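Local coordinates for protein nicotinamide-nucleotide adenylyltransferase NadR family / Ribosylnicotinamide kinase (Lactococcus lactis subsp. cremoris, PDB 6GYE) that binds nicotinamide riboside and probably phosphorylates it as a ribosylnicotinamide kinase, and is probably also a nicotinamide-nucleotide adenylyltransferase, at residues H30-A38 against A73-K81; D338-E346 against R358-Y369. One frame throughout, in Å; residues are numbered along the deposited sequence. Where two conformers were deposited one is given.

Overall arrangement
The two interactions belong to different lobes of the chain, on opposite sides of its centre, with nearest atoms about 24 Å apart. Interaction 1 fastens a helix to the edge-strand side of the five-stranded parallel sheet of the adenylyltransferase-like lobe, while interaction 2 lays a C-terminal helix along the outermost strand of the four-stranded P-loop kinase sheet. Each is partly buried. In 30-38 against 73-81 the inner layer is apolar, and a phenol-carboxylate bond and a weak amide-carbonyl bond lie at its margins. In 338-346 against 358-369 aliphatic side chains fill the middle, with a denser set of charged and polar groups at the start of the helix and a tyrosine near its far end.

Interaction 1: residues H30-A38 against A73-K81; sequences HQQQIYKCA and AFNDEENIK. With SO4 (sulfate ion), chain E.
Y35 reaches across from its helix to E77, and the phenol OH donates to OE2 of E77 over 2.7 Å. The carboxylate oxygen lies at the edge of the tyrosine ring but is met from above its own plane, 44° out of it. E77 gets there by a bend at chi2 (-71°) that folds the chain toward the phenol. Next to this bond, CE1 of F74 lies 3.6 Å from the OH of Y35. An alanine at E77 would probably leave the phenol without its acceptor and let the ring of Y35 swing off F74.

Beneath the polar pair the contact is apolar. I34 sets its CD1 3.9 Å from CZ of F74, and I80 sends CD1 into the angle between CE1 of Y35 (3.9 Å) and CG2 of I34. The methyl of A38 closes this group, while ND2 of N79 makes a weak bond of 3.4 Å to A38 O and is also hydrogen-bonded to D42 O.

Helix 28-40 here packs on the parallel sheet of a Rossmann-like nucleotidyltransferase fold, where L46 of strand 43-50 touches both I34 and F74. H30 lies one turn before I34 and, with H27, fits the HxGH signature of these enzymes. Its NE2 gives an almost straight bond (176°) of 2.7 Å to O1 of a sulfate, which T22 N, F23 N and R150 also hold.

Interaction 2: residues D338-E346 against R358-Y369; sequences DKVVILDDE and RYHHAIDAVHEY
Strand 340-342, outermost in the parallel sheet of the P-loop kinase lobe, is covered by helix 358-370, with V341 and L343 packing on H361 in the first turn of the helix. The strand and the helix run nearly antiparallel, their axes 9.8 Å apart at closest approach. L343 puts CD2 over one face of the H361 imidazole, 3.9 Å from the ring centroid, a CH-pi contact offset toward the rim. The same methyl also packs on the CB of A362. V341 spreads its branches: CG1 turns to H361 and A365, and CG2 lies 3.9 Å from CE1 of Y369.

H361 holds CG anti to its backbone N (chi1 -168°), which carries the ring up toward the strand. There ND1 donates in the ring plane to the syn lone pair of OD2 of D345 at 2.7 Å, with the carboxylate turned 81° from the ring. This His-carboxylate bond, together with stacking on Y355, should fix how the imidazole is turned, although D345 is poorly ordered.

In the conformer described here, one of two deposited, R358 folds back across the chain leaving the strand. The carbonyl oxygen of L343, centre of an inverse gamma turn, sits over the middle of its guanidinium, 3.1 Å from CZ. NH2 makes a weak bond to D345 O. At the helix start, N of R358 donates to OE2 of E346 over 2.8 Å, and a water links that same oxygen to Y359 N; E346 is also poorly ordered, which makes its carboxylate position less certain. Toward the other end, a second water joins the OH of Y369 to V340 O, the latter bond being weak at 3.4 Å.

Interaction 1: residues H30-A38 against A73-K81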
loop_
_atom_site.group_PDB
_atom_site.type_symbol
_atom_site.label_atom_id
_atom_site.label_comp_id
_atom_site.label_asym_id
_atom_site.label_seq_id
_atom_site.Cartn_x
_atom_site.Cartn_y
_atom_site.Cartn_z
ATOM N N HIS A 30 -12.696 -4.586 -13.144
ATOM C CA HIS A 30 -11.735 -5.149 -14.092
ATOM C C HIS A 30 -11.805 -6.666 -14.089
ATOM O O HIS A 30 -11.854 -7.312 -15.151
ATOM C CB HIS A 30 -10.306 -4.722 -13.741
ATOM C CG HIS A 30 -10.047 -3.251 -13.859
ATOM N ND1 HIS A 30 -9.650 -2.482 -12.785
ATOM C CD2 HIS A 30 -10.058 -2.424 -14.931
ATOM C CE1 HIS A 30 -9.469 -1.235 -13.184
ATOM N NE2 HIS A 30 -9.706 -1.175 -14.483
ATOM N N GLN A 31 -11.765 -7.253 -12.890
ATOM C CA GLN A 31 -11.553 -8.689 -12.788
ATOM C C GLN A 31 -12.727 -9.457 -13.367
ATOM O O GLN A 31 -12.533 -10.490 -14.014
ATOM C CB GLN A 31 -11.279 -9.064 -11.334
ATOM C CG GLN A 31 -9.944 -8.509 -10.890
ATOM C CD GLN A 31 -9.766 -8.414 -9.379
ATOM O OE1 GLN A 31 -8.841 -7.758 -8.906
ATOM N NE2 GLN A 31 -10.656 -9.051 -8.619
ATOM N N GLN A 32 -13.949 -8.970 -13.145
ATOM C CA GLN A 32 -15.112 -9.629 -13.725
ATOM C C GLN A 32 -15.067 -9.578 -15.244
ATOM O O GLN A 32 -15.430 -10.553 -15.909
ATOM C CB GLN A 32 -16.400 -9.009 -13.179
ATOM C CG GLN A 32 -16.668 -9.492 -11.758
ATOM C CD GLN A 32 -17.177 -8.400 -10.831
ATOM O OE1 GLN A 32 -17.894 -7.497 -11.249
ATOM N NE2 GLN A 32 -16.753 -8.451 -9.569
ATOM N N GLN A 33 -14.614 -8.456 -15.812
ATOM C CA GLN A 33 -14.522 -8.381 -17.268
ATOM C C GLN A 33 -13.434 -9.301 -17.790
ATOM O O GLN A 33 -13.626 -9.980 -18.807
ATOM C CB GLN A 33 -14.267 -6.945 -17.733
ATOM C CG GLN A 33 -15.488 -6.043 -17.616
ATOM C CD GLN A 33 -15.350 -4.766 -18.423
ATOM O OE1 GLN A 33 -14.240 -4.306 -18.701
ATOM N NE2 GLN A 33 -16.482 -4.183 -18.801
ATOM N N ILE A 34 -12.296 -9.352 -17.090
ATOM C CA ILE A 34 -11.166 -10.147 -17.561
ATOM C C ILE A 34 -11.527 -11.625 -17.578
ATOM O O ILE A 34 -11.261 -12.331 -18.561
ATOM C CB ILE A 34 -9.923 -9.868 -16.695
ATOM C CG1 ILE A 34 -9.379 -8.472 -17.027
ATOM C CG2 ILE A 34 -8.847 -10.973 -16.870
ATOM C CD1 ILE A 34 -8.476 -7.893 -15.955
ATOM N N TYR A 35 -12.177 -12.110 -16.513
ATOM C CA TYR A 35 -12.539 -13.524 -16.493
ATOM C C TYR A 35 -13.621 -13.864 -17.515
ATOM O O TYR A 35 -13.632 -14.989 -18.027
ATOM C CB TYR A 35 -12.951 -13.940 -15.074
ATOM C CG TYR A 35 -11.731 -13.993 -14.168
ATOM C CD1 TYR A 35 -10.575 -14.665 -14.580
ATOM C CD2 TYR A 35 -11.707 -13.345 -12.941
ATOM C CE1 TYR A 35 -9.443 -14.714 -13.780
ATOM C CE2 TYR A 35 -10.581 -13.382 -12.144
ATOM C CZ TYR A 35 -9.454 -14.072 -12.569
ATOM O OH TYR A 35 -8.344 -14.101 -11.780
ATOM N N LYS A 36 -14.524 -12.923 -17.847
ATOM C CA LYS A 36 -15.442 -13.172 -18.959
ATOM C C LYS A 36 -14.676 -13.251 -20.262
ATOM O O LYS A 36 -14.911 -14.151 -21.078
ATOM C CB LYS A 36 -16.528 -12.094 -19.052
ATOM C CG LYS A 36 -17.563 -12.175 -17.947
ATOM C CD LYS A 36 -18.751 -11.252 -18.186
ATOM C CE LYS A 36 -19.689 -11.304 -17.003
ATOM N NZ LYS A 36 -20.923 -10.569 -17.260
ATOM N N CYS A 37 -13.741 -12.323 -20.455
ATOM C CA CYS A 37 -12.896 -12.325 -21.639
ATOM C C CYS A 37 -12.080 -13.615 -21.742
ATOM O O CYS A 37 -11.914 -14.171 -22.837
ATOM C CB CYS A 37 -11.997 -11.095 -21.590
ATOM S SG CYS A 37 -10.962 -10.832 -23.004
ATOM N N ALA A 38 -11.577 -14.120 -20.609
ATOM C CA ALA A 38 -10.801 -15.353 -20.620
ATOM C C ALA A 38 -11.672 -16.575 -20.850
ATOM O O ALA A 38 -11.163 -17.606 -21.299
ATOM C CB ALA A 38 -10.013 -15.511 -19.320
ATOM N N ALA A 73 -0.985 -10.420 -9.242
ATOM C CA ALA A 73 -2.423 -10.621 -9.117
ATOM C C ALA A 73 -2.899 -11.766 -9.983
ATOM O O ALA A 73 -3.818 -12.487 -9.594
ATOM C CB ALA A 73 -3.177 -9.342 -9.482
ATOM N N PHE A 74 -2.280 -11.963 -11.144
ATOM C CA PHE A 74 -2.639 -13.045 -12.051
ATOM C C PHE A 74 -1.543 -14.120 -12.109
ATOM O O PHE A 74 -1.273 -14.706 -13.160
ATOM C CB PHE A 74 -2.983 -12.463 -13.425
ATOM C CG PHE A 74 -4.247 -11.600 -13.415
ATOM C CD1 PHE A 74 -5.511 -12.188 -13.465
ATOM C CD2 PHE A 74 -4.168 -10.218 -13.286
ATOM C CE1 PHE A 74 -6.678 -11.419 -13.429
ATOM C CE2 PHE A 74 -5.320 -9.432 -13.241
ATOM C CZ PHE A 74 -6.590 -10.034 -13.317
ATOM N N ASN A 75 -0.913 -14.424 -10.965
ATOM C CA ASN A 75 0.218 -15.356 -10.950
ATOM C C ASN A 75 -0.191 -16.821 -11.025
ATOM O O ASN A 75 0.686 -17.689 -11.050
ATOM C CB ASN A 75 1.104 -15.143 -9.709
ATOM C CG ASN A 75 0.396 -15.464 -8.382
ATOM O OD1 ASN A 75 -0.761 -15.865 -8.344
ATOM N ND2 ASN A 75 1.123 -15.300 -7.285
ATOM N N ASP A 76 -1.479 -17.120 -11.044
ATOM C CA ASP A 76 -1.975 -18.492 -11.016
ATOM C C ASP A 76 -3.011 -18.698 -12.108
ATOM O O ASP A 76 -4.083 -19.262 -11.869
ATOM C CB ASP A 76 -2.550 -18.838 -9.639
ATOM C CG ASP A 76 -2.888 -20.318 -9.499
ATOM O OD1 ASP A 76 -2.294 -21.156 -10.212
ATOM O OD2 ASP A 76 -3.782 -20.642 -8.690
ATOM N N GLU A 77 -2.739 -18.169 -13.303
ATOM C CA GLU A 77 -3.653 -18.256 -14.438
ATOM C C GLU A 77 -2.969 -18.939 -15.613
ATOM O O GLU A 77 -1.855 -18.569 -16.002
ATOM C CB GLU A 77 -4.159 -16.881 -14.871
ATOM C CG GLU A 77 -4.889 -16.088 -13.789
ATOM C CD GLU A 77 -6.262 -16.657 -13.459
ATOM O OE1 GLU A 77 -6.751 -17.523 -14.231
ATOM O OE2 GLU A 77 -6.828 -16.244 -12.415
ATOM N N GLU A 78 -3.651 -19.925 -16.183
ATOM C CA GLU A 78 -3.182 -20.592 -17.389
ATOM C C GLU A 78 -3.020 -19.602 -18.539
ATOM O O GLU A 78 -1.899 -19.284 -18.957
ATOM C CB GLU A 78 -4.165 -21.702 -17.768
ATOM C CG GLU A 78 -5.584 -21.445 -17.262
ATOM C CD GLU A 78 -6.319 -22.725 -16.896
ATOM O OE1 GLU A 78 -7.066 -23.252 -17.746
ATOM O OE2 GLU A 78 -6.150 -23.205 -15.756
ATOM N N ASN A 79 -4.150 -19.098 -19.033
ATOM C CA ASN A 79 -4.227 -18.412 -20.312
ATOM C C ASN A 79 -4.224 -16.887 -20.182
ATOM O O ASN A 79 -4.752 -16.201 -21.061
ATOM C CB ASN A 79 -5.476 -18.882 -21.064
ATOM C CG ASN A 79 -6.788 -18.601 -20.297
ATOM O OD1 ASN A 79 -6.820 -18.597 -19.066
ATOM N ND2 ASN A 79 -7.875 -18.388 -21.039
ATOM N N ILE A 80 -3.661 -16.328 -19.113
ATOM C CA ILE A 80 -3.660 -14.879 -18.929
ATOM C C ILE A 80 -2.229 -14.404 -18.750
ATOM O O ILE A 80 -1.554 -14.800 -17.797
ATOM C CB ILE A 80 -4.537 -14.426 -17.749
ATOM C CG1 ILE A 80 -5.996 -14.838 -17.953
ATOM C CG2 ILE A 80 -4.479 -12.906 -17.587
ATOM C CD1 ILE A 80 -6.876 -14.512 -16.775
ATOM N N LYS A 81 -1.775 -13.554 -19.666
ATOM C CA LYS A 81 -0.457 -12.944 -19.638
ATOM C C LYS A 81 -0.610 -11.447 -19.405
ATOM O O LYS A 81 -1.581 -10.836 -19.856
ATOM C CB LYS A 81 0.291 -13.198 -20.953
ATOM C CG LYS A 81 1.722 -12.651 -21.012
ATOM C CD LYS A 81 2.668 -13.465 -20.150
ATOM C CE LYS A 81 4.111 -12.969 -20.235
ATOM N NZ LYS A 81 4.979 -13.760 -19.314
HETATM S S SO4 E . -8.577 2.098 -15.744
HETATM O O1 SO4 E . -9.618 1.099 -15.958
HETATM O O2 SO4 E . -8.004 1.980 -14.398
HETATM O O3 SO4 E . -7.580 1.850 -16.779
HETATM O O4 SO4 E . -9.103 3.457 -15.862
#

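Interaction 2: residues D338-E346 against R358-Y369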
loop_
_atom_site.group_PDB
_atom_site.type_symbol
_atom_site.label_atom_id
_atom_site.label_comp_id
_atom_site.label_asym_id
_atom_site.label_seq_id
_atom_site.Cartn_x
_atom_site.Cartn_y
_atom_site.Cartn_z
ATOM N N ASP A 338 2.421 17.510 11.976
ATOM C CA ASP A 338 1.033 17.730 11.574
ATOM C C ASP A 338 0.170 16.485 11.701
ATOM O O ASP A 338 -1.062 16.600 11.705
ATOM C CB ASP A 338 0.971 18.250 10.141
ATOM C CG ASP A 338 1.210 19.745 10.059
ATOM O OD1 ASP A 338 0.884 20.464 11.035
ATOM O OD2 ASP A 338 1.729 20.204 9.024
ATOM N N LYS A 339 0.780 15.314 11.848
ATOM C CA LYS A 339 0.059 14.072 12.074
ATOM C C LYS A 339 -0.006 13.680 13.545
ATOM O O LYS A 339 -0.594 12.643 13.869
ATOM C CB LYS A 339 0.722 12.945 11.269
ATOM C CG LYS A 339 0.681 13.179 9.758
ATOM C CD LYS A 339 1.537 12.152 9.033
ATOM C CE LYS A 339 1.417 12.295 7.519
ATOM N NZ LYS A 339 2.327 11.315 6.863
ATOM N N VAL A 340 0.569 14.478 14.442
ATOM C CA VAL A 340 0.686 14.102 15.847
ATOM C C VAL A 340 -0.486 14.675 16.637
ATOM O O VAL A 340 -0.755 15.878 16.591
ATOM C CB VAL A 340 2.017 14.587 16.441
ATOM C CG1 VAL A 340 2.018 14.368 17.939
ATOM C CG2 VAL A 340 3.202 13.870 15.818
ATOM N N VAL A 341 -1.163 13.812 17.381
ATOM C CA VAL A 341 -2.145 14.203 18.378
ATOM C C VAL A 341 -1.647 13.696 19.722
ATOM O O VAL A 341 -1.352 12.504 19.872
ATOM C CB VAL A 341 -3.537 13.632 18.058
ATOM C CG1 VAL A 341 -4.496 13.896 19.213
ATOM C CG2 VAL A 341 -4.061 14.216 16.733
ATOM N N ILE A 342 -1.534 14.598 20.690
ATOM C CA ILE A 342 -1.046 14.274 22.020
ATOM C C ILE A 342 -2.243 14.009 22.926
ATOM O O ILE A 342 -3.154 14.844 23.023
ATOM C CB ILE A 342 -0.180 15.415 22.566
ATOM C CG1 ILE A 342 1.008 15.622 21.638
ATOM C CG2 ILE A 342 0.261 15.105 23.984
ATOM C CD1 ILE A 342 2.015 16.585 22.171
ATOM N N LEU A 343 -2.254 12.848 23.582
ATOM C CA LEU A 343 -3.396 12.439 24.407
ATOM C C LEU A 343 -3.198 12.893 25.855
ATOM O O LEU A 343 -2.984 12.108 26.778
ATOM C CB LEU A 343 -3.597 10.937 24.304
ATOM C CG LEU A 343 -3.839 10.439 22.877
ATOM C CD1 LEU A 343 -3.794 8.929 22.837
ATOM C CD2 LEU A 343 -5.187 10.954 22.366
ATOM N N ASP A 344 -3.355 14.199 26.051
ATOM C CA ASP A 344 -3.153 14.822 27.359
ATOM C C ASP A 344 -4.498 15.118 28.031
ATOM O O ASP A 344 -4.957 16.256 28.127
ATOM C CB ASP A 344 -2.302 16.081 27.205
ATOM C CG ASP A 344 -2.881 17.060 26.189
ATOM O OD1 ASP A 344 -3.955 16.771 25.598
ATOM O OD2 ASP A 344 -2.245 18.109 25.962
ATOM N N ASP A 345 -5.144 14.047 28.485
ATOM C CA ASP A 345 -6.439 14.158 29.149
ATOM C C ASP A 345 -6.354 13.589 30.561
ATOM O O ASP A 345 -5.254 13.451 31.109
ATOM C CB ASP A 345 -7.507 13.443 28.327
ATOM C CG ASP A 345 -7.588 13.979 26.921
ATOM O OD1 ASP A 345 -8.261 15.015 26.725
ATOM O OD2 ASP A 345 -6.931 13.403 26.027
ATOM N N GLU A 346 -7.501 13.263 31.156
ATOM C CA GLU A 346 -7.532 12.622 32.474
ATOM C C GLU A 346 -6.718 13.352 33.544
ATOM O O GLU A 346 -7.282 13.903 34.491
ATOM C CB GLU A 346 -7.056 11.171 32.341
ATOM C CG GLU A 346 -7.761 10.412 31.217
ATOM C CD GLU A 346 -7.374 8.946 31.142
ATOM O OE1 GLU A 346 -6.571 8.486 31.985
ATOM O OE2 GLU A 346 -7.892 8.249 30.245
ATOM N N ARG A 358 -8.730 9.486 27.843
ATOM C CA ARG A 358 -7.740 9.280 26.796
ATOM C C ARG A 358 -8.347 8.544 25.608
ATOM O O ARG A 358 -8.129 8.922 24.448
ATOM C CB ARG A 358 -6.560 8.495 27.377
ATOM C CG ARG A 358 -5.209 8.788 26.752
ATOM C CD ARG A 358 -4.086 8.888 27.808
ATOM N NE ARG A 358 -4.293 9.974 28.769
ATOM C CZ ARG A 358 -3.320 10.556 29.467
ATOM N NH1 ARG A 358 -2.059 10.172 29.307
ATOM N NH2 ARG A 358 -3.610 11.530 30.323
ATOM N N TYR A 359 -9.129 7.494 25.883
ATOM C CA TYR A 359 -9.728 6.702 24.813
ATOM C C TYR A 359 -10.716 7.529 23.985
ATOM O O TYR A 359 -10.725 7.442 22.746
ATOM C CB TYR A 359 -10.404 5.452 25.393
ATOM C CG TYR A 359 -11.180 4.711 24.339
ATOM C CD1 TYR A 359 -10.562 3.796 23.497
ATOM C CD2 TYR A 359 -12.531 4.972 24.151
ATOM C CE1 TYR A 359 -11.279 3.148 22.502
ATOM C CE2 TYR A 359 -13.242 4.361 23.170
ATOM C CZ TYR A 359 -12.626 3.449 22.347
ATOM O OH TYR A 359 -13.391 2.846 21.382
ATOM N N HIS A 360 -11.565 8.331 24.646
ATOM C CA HIS A 360 -12.464 9.212 23.901
ATOM C C HIS A 360 -11.687 10.121 22.964
ATOM O O HIS A 360 -12.047 10.272 21.787
ATOM C CB HIS A 360 -13.315 10.061 24.848
ATOM C CG HIS A 360 -14.406 9.301 25.517
ATOM N ND1 HIS A 360 -14.160 8.307 26.444
ATOM C CD2 HIS A 360 -15.754 9.386 25.404
ATOM C CE1 HIS A 360 -15.310 7.807 26.867
ATOM N NE2 HIS A 360 -16.291 8.448 26.255
ATOM N N HIS A 361 -10.602 10.721 23.468
ATOM C CA HIS A 361 -9.798 11.615 22.637
ATOM C C HIS A 361 -9.248 10.887 21.417
ATOM O O HIS A 361 -9.348 11.380 20.290
ATOM C CB HIS A 361 -8.656 12.207 23.464
ATOM C CG HIS A 361 -7.945 13.341 22.789
ATOM N ND1 HIS A 361 -7.005 14.124 23.433
ATOM C CD2 HIS A 361 -8.055 13.842 21.535
ATOM C CE1 HIS A 361 -6.561 15.046 22.599
ATOM N NE2 HIS A 361 -7.185 14.903 21.443
ATOM N N ALA A 362 -8.670 9.702 21.628
ATOM C CA ALA A 362 -8.012 8.977 20.545
ATOM C C ALA A 362 -9.010 8.485 19.499
ATOM O O ALA A 362 -8.740 8.566 18.298
ATOM C CB ALA A 362 -7.211 7.800 21.114
ATOM N N ILE A 363 -10.141 7.918 19.931
ATOM C CA ILE A 363 -11.083 7.376 18.954
ATOM C C ILE A 363 -11.699 8.513 18.139
ATOM O O ILE A 363 -11.986 8.349 16.950
ATOM C CB ILE A 363 -12.143 6.485 19.646
ATOM C CG1 ILE A 363 -12.819 5.576 18.628
ATOM C CG2 ILE A 363 -13.212 7.322 20.422
ATOM C CD1 ILE A 363 -11.903 4.498 18.040
ATOM N N ASP A 364 -11.859 9.693 18.741
ATOM C CA ASP A 364 -12.269 10.863 17.969
ATOM C C ASP A 364 -11.184 11.282 16.982
ATOM O O ASP A 364 -11.485 11.658 15.840
ATOM C CB ASP A 364 -12.626 12.017 18.907
ATOM C CG ASP A 364 -13.371 13.143 18.196
ATOM O OD1 ASP A 364 -14.344 12.843 17.463
ATOM O OD2 ASP A 364 -13.002 14.328 18.393
ATOM N N ALA A 365 -9.917 11.233 17.399
ATOM C CA ALA A 365 -8.847 11.551 16.464
ATOM C C ALA A 365 -8.829 10.543 15.327
ATOM O O ALA A 365 -8.635 10.917 14.165
ATOM C CB ALA A 365 -7.495 11.608 17.179
ATOM N N VAL A 366 -9.090 9.267 15.633
ATOM C CA VAL A 366 -9.223 8.259 14.578
ATOM C C VAL A 366 -10.325 8.655 13.604
ATOM O O VAL A 366 -10.145 8.615 12.378
ATOM C CB VAL A 366 -9.473 6.868 15.185
ATOM C CG1 VAL A 366 -9.836 5.850 14.098
ATOM C CG2 VAL A 366 -8.214 6.390 15.931
ATOM N N HIS A 367 -11.468 9.080 14.138
ATOM C CA HIS A 367 -12.572 9.525 13.293
ATOM C C HIS A 367 -12.154 10.672 12.372
ATOM O O HIS A 367 -12.369 10.608 11.158
ATOM C CB HIS A 367 -13.766 9.957 14.145
ATOM C CG HIS A 367 -14.845 10.600 13.339
ATOM N ND1 HIS A 367 -15.570 9.909 12.391
ATOM C CD2 HIS A 367 -15.269 11.883 13.278
ATOM C CE1 HIS A 367 -16.410 10.736 11.796
ATOM N NE2 HIS A 367 -16.251 11.938 12.320
ATOM N N GLU A 368 -11.533 11.718 12.927
ATOM C CA GLU A 368 -11.161 12.866 12.103
ATOM C C GLU A 368 -10.122 12.512 11.039
ATOM O O GLU A 368 -10.138 13.092 9.954
ATOM C CB GLU A 368 -10.643 14.014 12.970
ATOM C CG GLU A 368 -11.621 14.543 14.009
ATOM C CD GLU A 368 -12.848 15.230 13.388
ATOM O OE1 GLU A 368 -12.749 15.750 12.249
ATOM O OE2 GLU A 368 -13.913 15.264 14.048
ATOM N N TYR A 369 -9.218 11.572 11.306
ATOM C CA TYR A 369 -8.124 11.337 10.366
ATOM C C TYR A 369 -8.390 10.199 9.388
ATOM O O TYR A 369 -7.670 10.089 8.394
ATOM C CB TYR A 369 -6.817 11.040 11.113
ATOM C CG TYR A 369 -6.077 12.258 11.617
ATOM C CD1 TYR A 369 -6.512 12.958 12.745
ATOM C CD2 TYR A 369 -4.921 12.697 10.979
ATOM C CE1 TYR A 369 -5.823 14.078 13.205
ATOM C CE2 TYR A 369 -4.227 13.815 11.428
ATOM C CZ TYR A 369 -4.675 14.504 12.537
ATOM O OH TYR A 369 -3.965 15.613 12.968
HETATM O O HOH W 1 -3.321 17.380 15.033
HETATM O O HOH W 2 -8.583 5.701 28.362
#